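Local atomic coordinates of putative secreted lipase (Streptomyces sp. W007, PDB entry 5H6B), a protein that hydrolyses the ester bonds of triacylglycerols, as a thermostable and probably secreted lipase of a marine bacterium. Residues N18-K23 and V91-D96; K82-L87 and K120-A125; R217-Q222 and F243-N248. All coordinates share one frame; numbering follows the deposited sequence.

Contact 1: N18-K23 and V91-D96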
loop_
_atom_site.group_PDB
_atom_site.type_symbol
_atom_site.label_atom_id
_atom_site.label_comp_id
_atom_site.label_asym_id
_atom_site.label_seq_id
_atom_site.Cartn_x
_atom_site.Cartn_y
_atom_site.Cartn_z
ATOM N N ASN A 18 -6.631 -12.184 8.161
ATOM C CA ASN A 18 -6.229 -12.146 9.557
ATOM C C ASN A 18 -6.533 -13.438 10.333
ATOM O O ASN A 18 -6.719 -13.420 11.553
ATOM C CB ASN A 18 -6.802 -10.896 10.245
ATOM C CG ASN A 18 -6.186 -9.626 9.713
ATOM O OD1 ASN A 18 -5.097 -9.647 9.140
ATOM N ND2 ASN A 18 -6.863 -8.516 9.912
ATOM N N ASP A 19 -6.517 -14.553 9.611
ATOM C CA ASP A 19 -6.592 -15.874 10.196
ATOM C C ASP A 19 -5.141 -16.355 10.334
ATOM O O ASP A 19 -4.521 -16.789 9.355
ATOM C CB ASP A 19 -7.425 -16.793 9.300
ATOM C CG ASP A 19 -7.486 -18.233 9.803
ATOM O OD1 ASP A 19 -6.708 -18.620 10.714
ATOM O OD2 ASP A 19 -8.315 -18.989 9.256
ATOM N N TYR A 20 -4.620 -16.291 11.560
ATOM C CA TYR A 20 -3.243 -16.715 11.869
ATOM C C TYR A 20 -2.985 -18.234 11.898
ATOM O O TYR A 20 -1.865 -18.648 12.147
ATOM C CB TYR A 20 -2.766 -16.046 13.167
ATOM C CG TYR A 20 -2.563 -14.557 12.963
ATOM C CD1 TYR A 20 -3.626 -13.645 13.108
ATOM C CD2 TYR A 20 -1.315 -14.059 12.574
ATOM C CE1 TYR A 20 -3.437 -12.284 12.897
ATOM C CE2 TYR A 20 -1.116 -12.700 12.356
ATOM C CZ TYR A 20 -2.172 -11.818 12.518
ATOM O OH TYR A 20 -1.950 -10.482 12.290
ATOM N N SER A 21 -4.006 -19.052 11.642
ATOM C CA SER A 21 -3.812 -20.475 11.370
ATOM C C SER A 21 -3.651 -20.748 9.860
ATOM O O SER A 21 -3.426 -21.893 9.466
ATOM C CB SER A 21 -4.977 -21.287 11.945
ATOM O OG SER A 21 -6.118 -21.207 11.102
ATOM N N CYS A 22 -3.747 -19.706 9.027
ATOM C CA CYS A 22 -3.601 -19.846 7.576
ATOM C C CYS A 22 -2.175 -20.268 7.210
ATOM O O CYS A 22 -1.195 -19.802 7.818
ATOM C CB CYS A 22 -3.975 -18.546 6.831
ATOM S SG CYS A 22 -4.471 -18.775 5.103
ATOM N N LYS A 23 -2.095 -21.181 6.239
ATOM C CA LYS A 23 -0.836 -21.735 5.735
ATOM C C LYS A 23 -0.843 -21.577 4.212
ATOM O O LYS A 23 -1.665 -22.209 3.531
ATOM C CB LYS A 23 -0.671 -23.217 6.135
ATOM C CG LYS A 23 0.310 -23.454 7.283
ATOM C CD LYS A 23 -0.271 -23.106 8.649
ATOM C CE LYS A 23 0.834 -22.818 9.654
ATOM N NZ LYS A 23 0.286 -22.490 11.002
ATOM N N VAL A 91 5.138 -7.878 10.045
ATOM C CA VAL A 91 5.614 -8.855 9.052
ATOM C C VAL A 91 6.297 -10.053 9.740
ATOM O O VAL A 91 6.047 -11.195 9.363
ATOM C CB VAL A 91 6.554 -8.231 7.984
ATOM C CG1 VAL A 91 7.159 -9.313 7.086
ATOM C CG2 VAL A 91 5.807 -7.223 7.121
ATOM N N ASP A 92 7.143 -9.787 10.737
ATOM C CA ASP A 92 7.794 -10.856 11.523
ATOM C C ASP A 92 6.746 -11.792 12.131
ATOM O O ASP A 92 6.856 -13.008 12.015
ATOM C CB ASP A 92 8.707 -10.274 12.621
ATOM C CG ASP A 92 9.970 -9.591 12.058
ATOM O OD1 ASP A 92 10.437 -9.961 10.962
ATOM O OD2 ASP A 92 10.514 -8.676 12.721
ATOM N N LYS A 93 5.711 -11.207 12.722
ATOM C CA LYS A 93 4.595 -11.954 13.327
ATOM C C LYS A 93 3.804 -12.808 12.330
ATOM O O LYS A 93 3.372 -13.924 12.657
ATOM C CB LYS A 93 3.672 -10.953 14.029
ATOM C CG LYS A 93 2.448 -11.509 14.745
ATOM C CD LYS A 93 1.622 -10.386 15.368
ATOM C CE LYS A 93 2.468 -9.496 16.277
ATOM N NZ LYS A 93 1.664 -8.769 17.292
ATOM N N VAL A 94 3.616 -12.290 11.120
ATOM C CA VAL A 94 2.936 -13.044 10.049
ATOM C C VAL A 94 3.829 -14.196 9.529
ATOM O O VAL A 94 3.337 -15.301 9.236
ATOM C CB VAL A 94 2.489 -12.101 8.886
ATOM C CG1 VAL A 94 1.953 -12.880 7.694
ATOM C CG2 VAL A 94 1.427 -11.114 9.357
ATOM N N LEU A 95 5.126 -13.930 9.398
ATOM C CA LEU A 95 6.081 -14.963 8.972
ATOM C C LEU A 95 6.296 -16.036 10.056
ATOM O O LEU A 95 6.227 -17.230 9.750
ATOM C CB LEU A 95 7.407 -14.333 8.520
ATOM C CG LEU A 95 7.291 -13.427 7.280
ATOM C CD1 LEU A 95 8.652 -12.876 6.860
ATOM C CD2 LEU A 95 6.629 -14.147 6.114
ATOM N N ASP A 96 6.495 -15.612 11.311
ATOM C CA ASP A 96 6.574 -16.535 12.470
ATOM C C ASP A 96 5.384 -17.497 12.528
ATOM O O ASP A 96 5.566 -18.648 12.867
ATOM C CB ASP A 96 6.690 -15.782 13.816
ATOM C CG ASP A 96 8.049 -15.081 14.008
ATOM O OD1 ASP A 96 8.971 -15.259 13.179
ATOM O OD2 ASP A 96 8.199 -14.331 15.001
#
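Tyr20 rests its ring against two successive residues of a helix, Lys93 and Val94, and the pairing illustrates how a loop can be laid over a helix with no hydrogen bond between residues 18-23 and 91-96. Within 91-96 the chain follows the regular helical pattern, Val91 O accepting from Leu95 N and Asp92 O from Asp96 N. Asp92 stands on another flank of the helix, where it and Asp88 bind a zinc ion. Lys93 comes next and offers aliphatic carbon, not charge: its CG, anti to the backbone N (chi1 -179°), lies 4.5 Å from Tyr20 CE2, at the limit of contact, and the chain bends only at chi3, about the CG-CD bond. Val94 makes the closer approach. Its CG2 methyl, the branch beside the backbone N, comes within 4.2 Å of Tyr20 CE2; both partners thus meet the same ring carbon, and both obliquely. The buried Val94 also touches Pro31 and Phe61, and the Phe61 ring meets that of Tyr20 with planes about 55° apart, so the tyrosine lies between the helix and Phe61 of strand 59-63. Past Leu95 and Asp96, Ala97 O receives a weak bond from Lys23 NZ.

The loop is shaped for this by its own polar groups. Asp19 OD1 is gripped twice, by Ser21 N at 2.9 Å on its anti side and by Ser21 OG at 2.7 Å on its syn side, while Cys22 N bonds to Asp19 O at 3.0 Å. An Asx turn overlying a type I turn, tied by the Cys22-Cys59 disulfide to the start of strand 59-63, next to the edge of the sheet, here seats the N-terminal loop of an alpha/beta-hydrolase fold on a helix flanking that sheet.

Contact 2: K82-L87 and K120-A125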
loop_
_atom_site.group_PDB
_atom_site.type_symbol
_atom_site.label_atom_id
_atom_site.label_comp_id
_atom_site.label_asym_id
_atom_site.label_seq_id
_atom_site.Cartn_x
_atom_site.Cartn_y
_atom_site.Cartn_z
ATOM N N LYS A 82 8.106 5.511 12.873
ATOM C CA LYS A 82 7.453 4.611 13.847
ATOM C C LYS A 82 6.480 3.659 13.150
ATOM O O LYS A 82 6.387 2.475 13.503
ATOM C CB LYS A 82 6.678 5.383 14.928
ATOM C CG LYS A 82 7.474 6.394 15.740
ATOM C CD LYS A 82 8.594 5.758 16.540
ATOM C CE LYS A 82 9.316 6.820 17.344
ATOM N NZ LYS A 82 10.319 6.206 18.250
ATOM N N SER A 83 5.745 4.176 12.169
ATOM C CA SER A 83 4.819 3.330 11.409
ATOM C C SER A 83 5.538 2.170 10.694
ATOM O O SER A 83 5.054 1.021 10.685
ATOM C CB SER A 83 4.008 4.167 10.425
ATOM O OG SER A 83 3.069 4.988 11.111
ATOM N N ALA A 84 6.694 2.473 10.115
ATOM C CA ALA A 84 7.523 1.455 9.477
ATOM C C ALA A 84 8.003 0.406 10.469
ATOM O O ALA A 84 8.141 -0.757 10.099
ATOM C CB ALA A 84 8.712 2.101 8.767
ATOM N N GLU A 85 8.253 0.806 11.718
ATOM C CA GLU A 85 8.624 -0.157 12.762
ATOM C C GLU A 85 7.454 -1.050 13.125
ATOM O O GLU A 85 7.646 -2.245 13.326
ATOM C CB GLU A 85 9.212 0.526 14.008
ATOM C CG GLU A 85 9.560 -0.401 15.192
ATOM C CD GLU A 85 10.398 -1.649 14.832
ATOM O OE1 GLU A 85 11.269 -1.584 13.924
ATOM O OE2 GLU A 85 10.183 -2.712 15.476
ATOM N N GLN A 86 6.239 -0.503 13.180
ATOM C CA GLN A 86 5.037 -1.350 13.401
ATOM C C GLN A 86 4.882 -2.404 12.300
ATOM O O GLN A 86 4.520 -3.559 12.562
ATOM C CB GLN A 86 3.764 -0.511 13.453
ATOM C CG GLN A 86 3.664 0.430 14.625
ATOM C CD GLN A 86 2.447 1.309 14.511
ATOM O OE1 GLN A 86 2.445 2.307 13.799
ATOM N NE2 GLN A 86 1.396 0.938 15.210
ATOM N N LEU A 87 5.150 -1.980 11.066
ATOM C CA LEU A 87 5.108 -2.866 9.901
ATOM C C LEU A 87 6.144 -3.986 10.043
ATOM O O LEU A 87 5.837 -5.156 9.773
ATOM C CB LEU A 87 5.341 -2.060 8.608
ATOM C CG LEU A 87 5.476 -2.843 7.302
ATOM C CD1 LEU A 87 4.190 -3.588 6.998
ATOM C CD2 LEU A 87 5.865 -1.927 6.149
ATOM N N LYS A 120 14.361 -0.258 3.220
ATOM C CA LYS A 120 15.654 0.418 3.123
ATOM C C LYS A 120 16.420 0.483 4.439
ATOM O O LYS A 120 17.637 0.308 4.437
ATOM C CB LYS A 120 15.482 1.839 2.580
ATOM C CG LYS A 120 15.197 1.892 1.091
ATOM C CD LYS A 120 14.912 3.317 0.650
ATOM C CE LYS A 120 14.748 3.401 -0.855
ATOM N NZ LYS A 120 14.421 4.783 -1.309
ATOM N N PHE A 121 15.724 0.755 5.544
ATOM C CA PHE A 121 16.383 1.059 6.819
ATOM C C PHE A 121 16.157 0.063 7.956
ATOM O O PHE A 121 16.865 0.143 8.957
ATOM C CB PHE A 121 15.974 2.453 7.292
ATOM C CG PHE A 121 16.227 3.527 6.282
ATOM C CD1 PHE A 121 17.527 3.820 5.871
ATOM C CD2 PHE A 121 15.168 4.245 5.721
ATOM C CE1 PHE A 121 17.767 4.815 4.928
ATOM C CE2 PHE A 121 15.402 5.243 4.780
ATOM C CZ PHE A 121 16.705 5.524 4.378
ATOM N N LEU A 122 15.193 -0.850 7.826
ATOM C CA LEU A 122 14.902 -1.828 8.876
ATOM C C LEU A 122 15.069 -3.268 8.392
ATOM O O LEU A 122 14.479 -4.183 8.961
ATOM C CB LEU A 122 13.482 -1.613 9.428
ATOM C CG LEU A 122 13.141 -0.190 9.884
ATOM C CD1 LEU A 122 11.695 -0.144 10.342
ATOM C CD2 LEU A 122 14.054 0.319 10.998
ATOM N N GLY A 123 15.878 -3.468 7.356
ATOM C CA GLY A 123 16.163 -4.809 6.833
ATOM C C GLY A 123 14.999 -5.617 6.276
ATOM O O GLY A 123 15.050 -6.853 6.255
ATOM N N GLY A 124 13.957 -4.930 5.806
ATOM C CA GLY A 124 12.789 -5.594 5.221
ATOM C C GLY A 124 13.083 -6.326 3.927
ATOM O O GLY A 124 12.363 -7.262 3.579
ATOM N N ALA A 125 14.125 -5.897 3.207
ATOM C CA ALA A 125 14.610 -6.600 1.995
ATOM C C ALA A 125 14.637 -8.133 2.164
ATOM O O ALA A 125 14.173 -8.879 1.299
ATOM C CB ALA A 125 15.996 -6.099 1.616
#
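The carboxylate of Glu85 is the flat group that reaches across, its OE1 lying 3.9 Å from Leu122 CD1, and the two side chains cross at about a right angle. The other flat group, the ring of Phe121, is turned off the interface: Lys120 CB sits over the centre of one face, 3.9 Å above the ring plane, Lys179 makes a cation-pi contact with the ring, and Tyr117 meets it at about 60°. Adjacent residues therefore part company: Phe121, the last helical residue, turns from the interface, and Leu122, just past the helix end, turns toward it.

Nearly all of the contact passes through one methyl. With chi2 at 178° Leu122 CD1 points straight out from CA, and it lands on the peptide that joins Ala84 to Glu85. It is 3.6 Å from Ala84 O, 3.8 Å from Glu85 N and 4.1 Å from Ala84 CB, so it is received by backbone as much as by side chain. Glu85 borders it because its chain, starting anti to the backbone N, bends at chi2 (49°) and swings the carboxylate over toward the leucine. That carboxylate is also about 6 Å from a bound zinc ion; a nearby cation may offset the closeness of the like charges Glu85 OE1 and Asp88 OD2.

Leu122 is the first residue to leave helical geometry, and Gly123, with positive phi, turns the chain onward. Lys120 NZ bonds to Leu180 O and Gly184 O. Ala84 also touches Tyr117, and Leu87 touches Pro115 and Tyr118. The contact thus joins the first half of helix 80-98, which precedes strand 103-108, to the end of helix 115-121, which follows that strand after short helix 110-113 and comes just before strand 128-134.

Contact 3: R217-Q222 and F243-N248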
loop_
_atom_site.group_PDB
_atom_site.type_symbol
_atom_site.label_atom_id
_atom_site.label_comp_id
_atom_site.label_asym_id
_atom_site.label_seq_id
_atom_site.Cartn_x
_atom_site.Cartn_y
_atom_site.Cartn_z
ATOM N N ARG A 217 7.800 -2.088 -12.194
ATOM C CA ARG A 217 6.786 -1.977 -13.217
ATOM C C ARG A 217 5.820 -0.860 -12.832
ATOM O O ARG A 217 5.127 -0.973 -11.840
ATOM C CB ARG A 217 6.045 -3.298 -13.375
ATOM C CG ARG A 217 5.049 -3.274 -14.524
ATOM C CD ARG A 217 4.761 -4.677 -15.044
ATOM N NE ARG A 217 3.552 -4.715 -15.881
ATOM C CZ ARG A 217 2.293 -4.676 -15.427
ATOM N NH1 ARG A 217 2.041 -4.591 -14.125
ATOM N NH2 ARG A 217 1.268 -4.719 -16.288
ATOM N N ASN A 218 5.776 0.207 -13.624
ATOM C CA ASN A 218 4.860 1.311 -13.384
ATOM C C ASN A 218 3.716 1.184 -14.359
ATOM O O ASN A 218 3.945 1.045 -15.543
ATOM C CB ASN A 218 5.554 2.665 -13.562
ATOM C CG ASN A 218 6.546 2.957 -12.449
ATOM O OD1 ASN A 218 6.208 2.939 -11.271
ATOM N ND2 ASN A 218 7.785 3.229 -12.822
ATOM N N VAL A 219 2.490 1.279 -13.847
ATOM C CA VAL A 219 1.280 1.049 -14.610
ATOM C C VAL A 219 0.312 2.211 -14.429
ATOM O O VAL A 219 0.031 2.647 -13.296
ATOM C CB VAL A 219 0.604 -0.244 -14.126
ATOM C CG1 VAL A 219 -0.650 -0.546 -14.946
ATOM C CG2 VAL A 219 1.600 -1.404 -14.191
ATOM N N LEU A 220 -0.175 2.716 -15.552
ATOM C CA LEU A 220 -1.175 3.752 -15.579
ATOM C C LEU A 220 -2.523 3.064 -15.735
ATOM O O LEU A 220 -2.755 2.355 -16.729
ATOM C CB LEU A 220 -0.930 4.709 -16.741
ATOM C CG LEU A 220 -1.892 5.900 -16.832
ATOM C CD1 LEU A 220 -1.802 6.762 -15.580
ATOM C CD2 LEU A 220 -1.615 6.733 -18.084
ATOM N N LEU A 221 -3.403 3.281 -14.757
ATOM C CA LEU A 221 -4.733 2.663 -14.731
ATOM C C LEU A 221 -5.534 2.867 -16.022
ATOM O O LEU A 221 -6.263 1.971 -16.466
ATOM C CB LEU A 221 -5.551 3.223 -13.549
ATOM C CG LEU A 221 -6.968 2.687 -13.329
ATOM C CD1 LEU A 221 -6.876 1.217 -12.939
ATOM C CD2 LEU A 221 -7.710 3.529 -12.284
ATOM N N GLN A 222 -5.406 4.048 -16.610
ATOM C CA GLN A 222 -6.144 4.369 -17.812
ATOM C C GLN A 222 -5.581 3.626 -19.054
ATOM O O GLN A 222 -6.311 3.468 -20.022
ATOM C CB GLN A 222 -6.249 5.871 -18.031
ATOM C CG GLN A 222 -7.160 6.591 -17.017
ATOM C CD GLN A 222 -6.621 6.591 -15.586
ATOM O OE1 GLN A 222 -7.356 6.383 -14.625
ATOM N NE2 GLN A 222 -5.336 6.807 -15.449
ATOM N N PHE A 243 -7.461 -3.834 -8.685
ATOM C CA PHE A 243 -7.209 -5.053 -7.902
ATOM C C PHE A 243 -6.835 -6.282 -8.759
ATOM O O PHE A 243 -6.036 -7.110 -8.326
ATOM C CB PHE A 243 -8.386 -5.353 -6.947
ATOM C CG PHE A 243 -8.686 -4.241 -5.949
ATOM C CD1 PHE A 243 -7.719 -3.291 -5.574
ATOM C CD2 PHE A 243 -9.946 -4.163 -5.350
ATOM C CE1 PHE A 243 -8.015 -2.286 -4.643
ATOM C CE2 PHE A 243 -10.241 -3.155 -4.419
ATOM C CZ PHE A 243 -9.272 -2.225 -4.062
ATOM N N HIS A 244 -7.385 -6.383 -9.967
ATOM C CA HIS A 244 -6.960 -7.411 -10.919
ATOM C C HIS A 244 -5.482 -7.282 -11.234
ATOM O O HIS A 244 -4.754 -8.297 -11.282
ATOM C CB HIS A 244 -7.761 -7.323 -12.208
ATOM C CG HIS A 244 -7.601 -8.512 -13.098
ATOM N ND1 HIS A 244 -6.677 -8.557 -14.125
ATOM C CD2 HIS A 244 -8.252 -9.701 -13.115
ATOM C CE1 HIS A 244 -6.768 -9.729 -14.731
ATOM N NE2 HIS A 244 -7.717 -10.439 -14.142
ATOM N N GLU A 245 -5.044 -6.032 -11.439
ATOM C CA GLU A 245 -3.628 -5.745 -11.665
ATOM C C GLU A 245 -2.785 -6.086 -10.436
ATOM O O GLU A 245 -1.686 -6.589 -10.573
ATOM C CB GLU A 245 -3.423 -4.297 -12.116
ATOM C CG GLU A 245 -2.068 -4.017 -12.741
ATOM C CD GLU A 245 -1.835 -4.763 -14.062
ATOM O OE1 GLU A 245 -2.749 -5.419 -14.597
ATOM O OE2 GLU A 245 -0.712 -4.689 -14.574
ATOM N N VAL A 246 -3.326 -5.878 -9.238
ATOM C CA VAL A 246 -2.667 -6.355 -8.020
ATOM C C VAL A 246 -2.512 -7.885 -8.026
ATOM O O VAL A 246 -1.460 -8.408 -7.652
ATOM C CB VAL A 246 -3.405 -5.898 -6.737
ATOM C CG1 VAL A 246 -2.765 -6.499 -5.488
ATOM C CG2 VAL A 246 -3.402 -4.385 -6.635
ATOM N N ALA A 247 -3.565 -8.592 -8.414
ATOM C CA ALA A 247 -3.519 -10.053 -8.503
ATOM C C ALA A 247 -2.506 -10.548 -9.572
ATOM O O ALA A 247 -1.879 -11.559 -9.378
ATOM C CB ALA A 247 -4.906 -10.612 -8.774
ATOM N N ASN A 248 -2.326 -9.802 -10.665
ATOM C CA ASN A 248 -1.269 -10.111 -11.648
ATOM C C ASN A 248 0.108 -10.020 -11.043
ATOM O O ASN A 248 0.912 -10.948 -11.217
ATOM C CB ASN A 248 -1.322 -9.188 -12.864
ATOM C CG ASN A 248 -2.466 -9.519 -13.783
ATOM O OD1 ASN A 248 -3.012 -10.609 -13.721
ATOM N ND2 ASN A 248 -2.833 -8.587 -14.648
#
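Arg217 grips Glu245 end-on, with NH1 and NH2 both directed at a single oxygen, OE2. The NH2 bond is 2.6 Å long and nearly follows the C-O axis of Glu245; the NH1 bond, at 2.8 Å, reaches OE2 on its anti side. OE2 lies almost in the guanidinium plane, although the carboxylate is itself turned 33° from it. Neither bond is straight (147° and 137°), as expected when two donors converge on one acceptor.

The second oxygen, OE1, has partners of its own. Asn248 ND2, one helical turn on, bonds to it at 3.2 Å from above the carboxylate plane, and Thr258 OG1 bonds to it as well. Asn248 ND2 bonds also to Thr256 O, and Thr258 OG1 to His244 ND1, so a buried carboxylate is answered at both atoms. Val219 adds apolar cover: its CG2 lies 3.2 Å above one guanidinium face, offset toward the rim, and 4.0 Å from Glu245 OE2. With an alanine in place of Glu245, the guanidinium of Arg217 would probably lose its countercharge, and Asn248 and Thr258 their common acceptor.

The salt bridge ties strand 216-220, one edge of the parallel sheet, to helix 240-250, with the disulfide Cys225-Cys260 linking nearby parts of the chain; this last helix packs against the sheet as in alpha/beta hydrolases.

How the contacts relate
Contacts 1 and 2 share helix 80-98, their centres 17 Å apart: residues 82-87 meet the end of helix 115-121, and residues 91-96, a little further along the same helix, meet the N-terminal loop. Along the chain the two cross, their segments alternating, so one helix binds a part before it to a part after it. Contact 3 comes later and separately, about 25 Å between centres from contact 2 and 26 Å from contact 1, on the other side of the chain's centre from contact 2. Together they sample both ends of the seven-stranded parallel sheet and helices flanking it, and show one scaffold secured by apolar touches in places and by charge in another.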